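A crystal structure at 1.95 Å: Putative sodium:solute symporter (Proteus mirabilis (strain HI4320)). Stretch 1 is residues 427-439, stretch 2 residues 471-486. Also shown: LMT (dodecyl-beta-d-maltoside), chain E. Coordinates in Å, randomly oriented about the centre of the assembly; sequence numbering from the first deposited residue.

Stretch 1 (427-439) FVKRANAGSAVVG
Stretch 2 471-486: IAGTITAPLFAPAKQL

Stretch 1 leaves a helix at Val428, makes a turn and starts a new helix at Ala433. Stretch 2 enters as a helix that began earlier in the chain, then passes through a 3-10 segment, 477-479, into an extended run from Phe480 to Lys484. The axes of the stretch 1 helix from Ala433 and the helix that opens stretch 2 run at 146°, closer to antiparallel than parallel, and approach to 7.3 Å. The CA register pairs Asn432 with Ala483 at 4.5 Å and Ser435 with Gly473 at 4.5 Å.

Val428, chi1 t, points toward stretch 2, and its CG1 lies 3.5 Å from Thr474 OG1. It opens a type I turn to Ala431, closed by Ala431 N to Val428 O at 3.1 Å. Lys429 extends as t, t, t, p, which brings its NZ to 3.0 Å from Gln485 OE1. The oxygen of one water lies 2.5 Å from Lys429 O and 3.1 Å from Lys484 O and donates to both, bridging the backbones. Arg430 O is 3.4 Å from Ala477 CB and accepts a hydrogen bond from a second water, whose oxygen is 2.6 Å from Arg430 O. Ala431 O is 3.1 Å from Ala483 CB.

Asn432, phi/psi -144/178 and chi1 p, is the N-cap. Its OD1 accepts from Ser435 N at 3.0 Å, while Asn432 N donates to Ser435 OG at 3.2 Å. The two residues thus bond reciprocally. The amide nitrogen bonds across the contact: Asn432 ND2 donates to Ala477 O at 2.8 Å. One side chain therefore caps its own helix and ties it to the 3-10 segment. Asn432 ND2 is also 3.1 Å from Ala481 O, but the angle is too poor for a hydrogen bond.

Gly434 lies over one face of the Phe480 ring. Gly434 CA is 3.8 Å from the centroid of the Phe480 ring, 8° off the normal, a CH-pi contact. An ideal CB here would sit 2.5 Å from Phe480 CD1, so the ring packs where a side chain would clash. Phe480 has chi1 m and chi2 -81°.

Ser435, chi1 91°, points toward stretch 2. Its OG donates to Gly473 O at 2.7 Å, so the hydroxyl both accepts from Asn432 and donates across the contact. Gly473 CA approaches Ser435 O at 3.3 Å in a CA-H...O contact. Ser435 CB is 3.4 Å from Thr476 OG1, which donates to Ala472 O at 2.7 Å within its own stretch.

Ala436 points away. Val438, chi1 t, places CG2 3.6 Å from Phe480 CZ and CG1 4.4 Å from Ala472 CB. Gly439 CA ends the contact, 3.9 Å from Ala472 CB.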

# COMPACT_ATOMS: atom_id res chain seq x y z
N PHE A 427 6.71 -16.33 -16.51
CA PHE A 427 8.03 -16.48 -17.15
C PHE A 427 8.53 -17.91 -17.42
O PHE A 427 9.51 -18.07 -18.12
CB PHE A 427 9.07 -15.71 -16.36
CG PHE A 427 8.82 -14.22 -16.38
CD1 PHE A 427 9.01 -13.51 -17.54
CD2 PHE A 427 8.30 -13.56 -15.25
CE1 PHE A 427 8.77 -12.13 -17.59
CE2 PHE A 427 8.09 -12.19 -15.29
CZ PHE A 427 8.32 -11.47 -16.45
N VAL A 428 7.87 -18.92 -16.87
CA VAL A 428 8.33 -20.29 -17.00
C VAL A 428 7.26 -21.09 -17.69
O VAL A 428 6.32 -21.58 -17.05
CB VAL A 428 8.62 -20.83 -15.61
CG1 VAL A 428 9.20 -22.20 -15.72
CG2 VAL A 428 9.58 -19.89 -14.89
N LYS A 429 7.36 -21.19 -19.00
CA LYS A 429 6.31 -21.84 -19.82
C LYS A 429 6.00 -23.28 -19.37
O LYS A 429 4.86 -23.74 -19.45
CB LYS A 429 6.72 -21.83 -21.30
CG LYS A 429 5.69 -22.51 -22.22
CD LYS A 429 5.97 -22.28 -23.72
CE LYS A 429 5.09 -23.18 -24.61
NZ LYS A 429 3.70 -22.67 -24.70
N ARG A 430 6.98 -24.01 -18.88
CA ARG A 430 6.74 -25.41 -18.56
C ARG A 430 6.12 -25.64 -17.19
O ARG A 430 5.65 -26.72 -16.90
CB ARG A 430 8.00 -26.24 -18.68
CG ARG A 430 8.23 -26.66 -20.11
CD ARG A 430 9.13 -25.65 -20.81
NE ARG A 430 10.30 -25.43 -19.97
CZ ARG A 430 10.60 -24.30 -19.31
NH1 ARG A 430 9.83 -23.24 -19.42
NH2 ARG A 430 11.71 -24.24 -18.52
N ALA A 431 6.09 -24.60 -16.37
CA ALA A 431 5.53 -24.75 -15.08
C ALA A 431 4.09 -25.13 -15.26
O ALA A 431 3.46 -24.69 -16.23
CB ALA A 431 5.65 -23.46 -14.27
N ASN A 432 3.54 -25.90 -14.30
CA ASN A 432 2.20 -26.41 -14.43
C ASN A 432 1.55 -26.42 -13.06
O ASN A 432 2.18 -26.05 -12.07
CB ASN A 432 2.25 -27.83 -15.11
CG ASN A 432 3.27 -28.77 -14.46
OD1 ASN A 432 3.28 -28.90 -13.24
ND2 ASN A 432 4.13 -29.44 -15.28
N ALA A 433 0.29 -26.83 -13.00
CA ALA A 433 -0.47 -26.80 -11.77
C ALA A 433 0.17 -27.50 -10.61
O ALA A 433 0.21 -27.05 -9.45
CB ALA A 433 -1.83 -27.37 -12.02
N GLY A 434 0.69 -28.68 -10.89
CA GLY A 434 1.31 -29.42 -9.84
C GLY A 434 2.62 -28.82 -9.39
O GLY A 434 2.87 -28.78 -8.23
N SER A 435 3.46 -28.38 -10.32
CA SER A 435 4.71 -27.82 -9.94
C SER A 435 4.56 -26.47 -9.19
O SER A 435 5.36 -26.13 -8.32
CB SER A 435 5.62 -27.74 -11.17
OG SER A 435 5.53 -26.51 -11.87
N ALA A 436 3.53 -25.72 -9.54
CA ALA A 436 3.17 -24.54 -8.77
C ALA A 436 2.82 -24.93 -7.30
O ALA A 436 3.32 -24.29 -6.36
CB ALA A 436 2.04 -23.75 -9.45
N VAL A 437 2.03 -26.01 -7.09
CA VAL A 437 1.69 -26.47 -5.75
C VAL A 437 2.94 -26.90 -4.96
O VAL A 437 3.07 -26.51 -3.82
CB VAL A 437 0.60 -27.56 -5.75
CG1 VAL A 437 0.46 -28.19 -4.37
CG2 VAL A 437 -0.72 -26.92 -6.14
N VAL A 438 3.83 -27.71 -5.55
CA VAL A 438 5.12 -28.04 -4.90
C VAL A 438 5.88 -26.76 -4.51
O VAL A 438 6.37 -26.63 -3.39
CB VAL A 438 6.00 -28.92 -5.80
CG1 VAL A 438 7.37 -29.10 -5.16
CG2 VAL A 438 5.30 -30.24 -6.04
N GLY A 439 5.95 -25.81 -5.44
CA GLY A 439 6.41 -24.45 -5.15
C GLY A 439 5.79 -23.73 -3.95
O GLY A 439 6.50 -23.20 -3.09
N ILE A 471 11.93 -21.55 -8.28
CA ILE A 471 12.87 -22.64 -8.41
C ILE A 471 12.17 -24.02 -8.27
O ILE A 471 12.29 -24.86 -9.15
CB ILE A 471 14.07 -22.45 -7.46
CG1 ILE A 471 14.86 -21.19 -7.84
CG2 ILE A 471 14.98 -23.65 -7.50
CD1 ILE A 471 15.75 -20.72 -6.70
N ALA A 472 11.41 -24.26 -7.20
CA ALA A 472 10.79 -25.55 -7.04
C ALA A 472 9.81 -25.76 -8.18
O ALA A 472 9.68 -26.87 -8.70
CB ALA A 472 10.12 -25.68 -5.68
N GLY A 473 9.13 -24.71 -8.63
CA GLY A 473 8.10 -24.92 -9.67
C GLY A 473 8.70 -25.08 -11.05
O GLY A 473 8.04 -25.55 -11.96
N THR A 474 9.93 -24.67 -11.20
CA THR A 474 10.66 -24.93 -12.43
C THR A 474 11.27 -26.37 -12.48
O THR A 474 11.02 -27.20 -13.39
CB THR A 474 11.71 -23.83 -12.62
OG1 THR A 474 11.03 -22.55 -12.70
CG2 THR A 474 12.47 -24.07 -13.91
N ILE A 475 12.03 -26.72 -11.47
CA ILE A 475 12.68 -28.02 -11.51
C ILE A 475 11.73 -29.22 -11.42
O ILE A 475 12.06 -30.25 -11.97
CB ILE A 475 13.86 -28.13 -10.47
CG1 ILE A 475 13.38 -27.96 -9.05
CG2 ILE A 475 14.94 -27.11 -10.77
CD1 ILE A 475 14.49 -27.66 -8.04
N THR A 476 10.60 -29.13 -10.74
CA THR A 476 9.60 -30.21 -10.68
C THR A 476 8.53 -30.28 -11.76
O THR A 476 7.77 -31.25 -11.77
CB THR A 476 8.83 -30.20 -9.34
OG1 THR A 476 8.05 -29.01 -9.21
CG2 THR A 476 9.81 -30.28 -8.21
N ALA A 477 8.45 -29.26 -12.61
CA ALA A 477 7.55 -29.24 -13.80
C ALA A 477 7.51 -30.55 -14.62
O ALA A 477 6.44 -30.98 -14.99
CB ALA A 477 7.91 -28.06 -14.71
N PRO A 478 8.67 -31.19 -14.90
CA PRO A 478 8.60 -32.43 -15.71
C PRO A 478 7.99 -33.64 -15.01
O PRO A 478 7.70 -34.66 -15.65
CB PRO A 478 10.08 -32.71 -16.05
CG PRO A 478 10.79 -31.43 -15.87
CD PRO A 478 10.06 -30.67 -14.81
N LEU A 479 7.78 -33.54 -13.71
CA LEU A 479 7.11 -34.61 -12.97
C LEU A 479 5.59 -34.67 -13.04
O LEU A 479 5.00 -35.63 -12.53
CB LEU A 479 7.45 -34.50 -11.50
CG LEU A 479 8.95 -34.44 -11.18
CD1 LEU A 479 9.15 -34.08 -9.70
CD2 LEU A 479 9.55 -35.77 -11.56
N PHE A 480 4.97 -33.63 -13.58
CA PHE A 480 3.52 -33.51 -13.67
C PHE A 480 3.13 -33.37 -15.16
O PHE A 480 3.99 -33.13 -16.02
CB PHE A 480 3.00 -32.28 -12.87
CG PHE A 480 3.39 -32.26 -11.43
CD1 PHE A 480 2.69 -33.02 -10.50
CD2 PHE A 480 4.46 -31.50 -10.99
CE1 PHE A 480 3.09 -33.06 -9.18
CE2 PHE A 480 4.85 -31.52 -9.66
CZ PHE A 480 4.18 -32.33 -8.77
N ALA A 481 1.85 -33.56 -15.45
CA ALA A 481 1.30 -33.39 -16.80
C ALA A 481 1.67 -32.02 -17.40
O ALA A 481 1.82 -31.04 -16.64
CB ALA A 481 -0.22 -33.51 -16.76
N PRO A 482 1.83 -31.95 -18.74
CA PRO A 482 2.30 -30.75 -19.41
C PRO A 482 1.49 -29.49 -19.12
O PRO A 482 0.28 -29.56 -18.87
CB PRO A 482 2.22 -31.14 -20.90
CG PRO A 482 2.52 -32.60 -20.90
CD PRO A 482 1.78 -33.10 -19.69
N ALA A 483 2.16 -28.35 -19.19
CA ALA A 483 1.57 -27.04 -18.80
C ALA A 483 0.38 -26.67 -19.64
O ALA A 483 0.37 -27.02 -20.81
CB ALA A 483 2.60 -25.97 -18.94
N LYS A 484 -0.59 -25.94 -19.07
CA LYS A 484 -1.65 -25.38 -19.86
C LYS A 484 -1.06 -24.32 -20.76
O LYS A 484 -0.08 -23.67 -20.41
CB LYS A 484 -2.78 -24.83 -19.01
CG LYS A 484 -3.46 -25.92 -18.20
CD LYS A 484 -4.84 -25.52 -17.76
CE LYS A 484 -4.78 -24.40 -16.76
NZ LYS A 484 -5.97 -24.54 -15.88
N GLN A 485 -1.63 -24.23 -21.95
CA GLN A 485 -1.05 -23.43 -23.01
C GLN A 485 -1.21 -21.89 -22.73
O GLN A 485 -0.20 -21.19 -22.62
CB GLN A 485 -1.65 -23.91 -24.37
CG GLN A 485 -1.64 -22.93 -25.53
CD GLN A 485 -0.26 -22.42 -25.87
OE1 GLN A 485 0.74 -22.89 -25.33
NE2 GLN A 485 -0.20 -21.49 -26.82
N LEU A 486 -2.44 -21.39 -22.60
CA LEU A 486 -2.76 -19.95 -22.38
C LEU A 486 -2.11 -18.94 -23.39
O LEU A 486 -1.18 -18.23 -23.06
CB LEU A 486 -2.47 -19.54 -20.92
CG LEU A 486 -3.28 -18.33 -20.41
CD1 LEU A 486 -4.78 -18.60 -20.51
CD2 LEU A 486 -2.92 -17.92 -18.98
C1B LMT E . -0.85 -39.13 -13.77
C2B LMT E . -2.26 -39.68 -13.96
C3B LMT E . -2.23 -41.18 -13.82
C4B LMT E . -1.33 -41.74 -14.91
C5B LMT E . 0.04 -41.01 -14.92
C6B LMT E . 0.85 -41.39 -16.15
O1B LMT E . -0.35 -39.69 -12.57
O2B LMT E . -3.15 -39.09 -12.99
O3B LMT E . -3.53 -41.77 -13.95
O4' LMT E . -1.22 -43.16 -14.69
O5B LMT E . -0.04 -39.58 -14.85
O6B LMT E . 1.03 -42.79 -15.98
C1' LMT E . 1.78 -37.11 -10.00
C2' LMT E . 2.32 -37.32 -11.42
C3' LMT E . 1.29 -37.82 -12.40
C4' LMT E . 0.58 -39.00 -11.77
C5' LMT E . -0.13 -38.41 -10.58
C6' LMT E . -0.88 -39.26 -9.63
O1' LMT E . 2.68 -37.27 -8.92
O2' LMT E . 2.72 -36.11 -12.07
O3' LMT E . 2.00 -38.04 -13.61
O5' LMT E . 0.87 -38.13 -9.64
O6' LMT E . -0.41 -38.79 -8.33
C1 LMT E . 3.77 -36.40 -8.98
C2 LMT E . 5.03 -37.16 -8.66
C3 LMT E . 6.10 -36.11 -8.44
C4 LMT E . 5.92 -35.37 -7.13
C5 LMT E . 7.17 -34.57 -6.86
C6 LMT E . 7.29 -34.14 -5.42
C7 LMT E . 8.78 -33.96 -5.15
C8 LMT E . 9.08 -33.75 -3.66
C9 LMT E . 8.85 -32.31 -3.24
C10 LMT E . 8.16 -32.21 -1.88
C11 LMT E . 8.76 -31.08 -1.05
C12 LMT E . 7.68 -30.26 -0.40
O HOH W 1 2.81 -22.58 -20.36
O HOH W 2 5.13 -28.78 -18.44